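Local coordinates for protein tartrate dehydrogenase/decarboxylase (Pseudomonas putida, PDB 3FLK) that oxidises tartrate with NAD+ and a divalent metal ion, converts meso-tartrate to D-glycerate and oxidatively decarboxylates D-malate to pyruvate, at residues N106-R111 / A265-L270. The protein carries 1 engineered substitution. Numbering follows the deposited sequence.
Sequences NIRPVR and APSANL. With OXL (oxalate ion), chain G; SO4 (sulfate ion), chain J.
Arg108 passes its CG and NE beside Ser267, whose CB approaches the guanidinium obliquely, while the guanidinium edge faces bound oxalate; Arg108 CG lies 3.5 Å from Ser267 CB. At that edge Arg108 NH1 and NH2 both donate to oxalate O4 at 3.0 Å; NH2 also reaches its O2 weakly, and a water lies in the guanidinium plane. At the edge of the Arg111 guanidinium, in its plane, sits a sulfate, probably from the crystallisation liquor. The extended chain of Arg108 from CG to NE carries the charge to the ligand, and Arg108 NE donates to Asn106 OD1 (3.2 Å, N-H...O 135°) from above the amide plane. Ser252 takes another NH1 hydrogen. Arg98 and Arg134 crowd the same anion, so its negative charge probably offsets their mutual repulsion.

The amides of Asn106 and Asn269 lie side by side, their planes 50° apart. They do not bond to each other: both bond to Asn136, and each ND2 donates to the water that Arg108 NH2 and Ser267 OG also hold. Small, polar Ser267 suits this site, fitting beside the arginine shaft while its hydroxyl reaches Glu281 O.

Between the strands, which run antiparallel at 161°, Ile107 and Ala268 form a hydrogen-bonded pair with two nearly straight bonds of 2.9 Å, Ile107 N to Ala268 O and Ala268 N to Ile107 O. Their side chains occupy the opposite, apolar face, where compact Ala268 accompanies branched Ile107. Farther along, Pro109 CG meets Pro266 CG at 3.7 Å; neither proline has an N-H to donate, and a water instead links their carbonyl oxygens.

These neighbouring antiparallel strands belong to the central mixed sheet of the isocitrate/isopropylmalate dehydrogenase fold, with Arg108 extending from one into the arginine-rich oxalate pocket beside the magnesium ion.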
loop_
_atom_site.group_PDB
_atom_site.type_symbol
_atom_site.label_atom_id
_atom_site.label_comp_id
_atom_site.label_asym_id
_atom_site.label_seq_id
_atom_site.Cartn_x
_atom_site.Cartn_y
_atom_site.Cartn_z
ATOM N N ASN A 106 -13.920 6.977 -8.762
ATOM C CA ASN A 106 -13.546 7.680 -7.539
ATOM C C ASN A 106 -12.299 8.521 -7.803
ATOM O O ASN A 106 -11.188 7.994 -7.878
ATOM C CB ASN A 106 -13.321 6.694 -6.386
ATOM C CG ASN A 106 -13.384 7.360 -5.014
ATOM O OD1 ASN A 106 -13.185 8.565 -4.879
ATOM N ND2 ASN A 106 -13.672 6.568 -3.991
ATOM N N ILE A 107 -12.506 9.827 -7.964
ATOM C CA ILE A 107 -11.439 10.773 -8.298
ATOM C C ILE A 107 -10.877 11.415 -7.036
ATOM O O ILE A 107 -11.613 12.046 -6.275
ATOM C CB ILE A 107 -11.944 11.890 -9.260
ATOM C CG1 ILE A 107 -12.419 11.301 -10.592
ATOM C CG2 ILE A 107 -10.863 12.949 -9.492
ATOM C CD1 ILE A 107 -11.296 10.761 -11.484
ATOM N N ARG A 108 -9.570 11.267 -6.834
ATOM C CA ARG A 108 -8.906 11.760 -5.629
ATOM C C ARG A 108 -7.588 12.473 -5.969
ATOM O O ARG A 108 -6.551 11.822 -6.131
ATOM C CB ARG A 108 -8.682 10.602 -4.639
ATOM C CG ARG A 108 -9.977 10.002 -4.100
ATOM C CD ARG A 108 -9.762 8.733 -3.279
ATOM N NE ARG A 108 -10.973 8.368 -2.545
ATOM C CZ ARG A 108 -11.008 7.560 -1.484
ATOM N NH1 ARG A 108 -9.896 7.014 -1.010
ATOM N NH2 ARG A 108 -12.166 7.304 -0.890
ATOM N N PRO A 109 -7.629 13.818 -6.093
ATOM C CA PRO A 109 -6.413 14.581 -6.402
ATOM C C PRO A 109 -5.420 14.657 -5.243
ATOM O O PRO A 109 -5.816 14.713 -4.075
ATOM C CB PRO A 109 -6.944 15.978 -6.745
ATOM C CG PRO A 109 -8.247 16.076 -6.037
ATOM C CD PRO A 109 -8.816 14.685 -5.978
ATOM N N VAL A 110 -4.135 14.652 -5.586
ATOM C CA VAL A 110 -3.051 14.750 -4.617
ATOM C C VAL A 110 -2.185 15.946 -5.004
ATOM O O VAL A 110 -1.705 16.028 -6.136
ATOM C CB VAL A 110 -2.203 13.450 -4.574
ATOM C CG1 VAL A 110 -1.045 13.587 -3.605
ATOM C CG2 VAL A 110 -3.066 12.247 -4.203
ATOM N N ARG A 111 -1.991 16.873 -4.069
ATOM C CA ARG A 111 -1.276 18.114 -4.358
ATOM C C ARG A 111 -0.534 18.663 -3.144
ATOM O O ARG A 111 -1.083 18.717 -2.042
ATOM C CB ARG A 111 -2.257 19.168 -4.880
ATOM C CG ARG A 111 -1.619 20.423 -5.478
ATOM C CD ARG A 111 -2.663 21.244 -6.221
ATOM N NE ARG A 111 -3.430 20.405 -7.142
ATOM C CZ ARG A 111 -4.701 20.606 -7.479
ATOM N NH1 ARG A 111 -5.379 21.627 -6.977
ATOM N NH2 ARG A 111 -5.297 19.771 -8.318
ATOM N N ALA A 265 -7.222 15.993 1.538
ATOM C CA ALA A 265 -7.517 15.176 0.360
ATOM C C ALA A 265 -9.017 14.950 0.126
ATOM O O ALA A 265 -9.685 14.306 0.940
ATOM C CB ALA A 265 -6.783 13.844 0.446
ATOM N N PRO A 266 -9.548 15.486 -0.989
ATOM C CA PRO A 266 -10.955 15.326 -1.320
ATOM C C PRO A 266 -11.215 14.107 -2.206
ATOM O O PRO A 266 -10.274 13.520 -2.750
ATOM C CB PRO A 266 -11.245 16.598 -2.110
ATOM C CG PRO A 266 -9.990 16.823 -2.875
ATOM C CD PRO A 266 -8.854 16.301 -2.005
ATOM N N SER A 267 -12.483 13.742 -2.357
ATOM C CA SER A 267 -12.855 12.675 -3.279
ATOM C C SER A 267 -14.213 12.903 -3.933
ATOM O O SER A 267 -15.171 13.345 -3.286
ATOM C CB SER A 267 -12.808 11.309 -2.597
ATOM O OG SER A 267 -13.983 11.057 -1.861
ATOM N N ALA A 268 -14.270 12.608 -5.227
ATOM C CA ALA A 268 -15.500 12.675 -5.996
ATOM C C ALA A 268 -15.890 11.264 -6.431
ATOM O O ALA A 268 -15.160 10.623 -7.189
ATOM C CB ALA A 268 -15.309 13.580 -7.205
ATOM N N ASN A 269 -17.023 10.784 -5.922
ATOM C CA ASN A 269 -17.583 9.492 -6.315
ATOM C C ASN A 269 -18.601 9.728 -7.420
ATOM O O ASN A 269 -19.772 10.007 -7.156
ATOM C CB ASN A 269 -18.242 8.783 -5.126
ATOM C CG ASN A 269 -17.261 8.448 -4.016
ATOM O OD1 ASN A 269 -16.947 7.282 -3.788
ATOM N ND2 ASN A 269 -16.786 9.468 -3.307
ATOM N N LEU A 270 -18.138 9.620 -8.661
ATOM C CA LEU A 270 -18.905 10.069 -9.812
ATOM C C LEU A 270 -19.643 8.958 -10.540
ATOM O O LEU A 270 -19.085 7.890 -10.813
ATOM C CB LEU A 270 -18.003 10.803 -10.813
ATOM C CG LEU A 270 -17.221 12.048 -10.380
ATOM C CD1 LEU A 270 -16.463 12.607 -11.571
ATOM C CD2 LEU A 270 -18.127 13.118 -9.770
HETATM C C1 OXL G . -11.831 3.722 2.557
HETATM C C2 OXL G . -11.947 4.666 1.442
HETATM O O1 OXL G . -10.805 3.765 3.279
HETATM O O2 OXL G . -12.952 4.625 0.699
HETATM O O3 OXL G . -12.745 2.891 2.755
HETATM O O4 OXL G . -11.022 5.492 1.257
HETATM S S SO4 J . -8.924 20.806 -8.524
HETATM O O1 SO4 J . -8.300 19.489 -8.428
HETATM O O2 SO4 J . -9.445 21.001 -9.874
HETATM O O3 SO4 J . -10.021 20.910 -7.568
HETATM O O4 SO4 J . -7.923 21.833 -8.243
HETATM O O HOH W 1 -14.341 8.615 -1.574
HETATM O O HOH W 2 -7.590 13.077 -2.680
#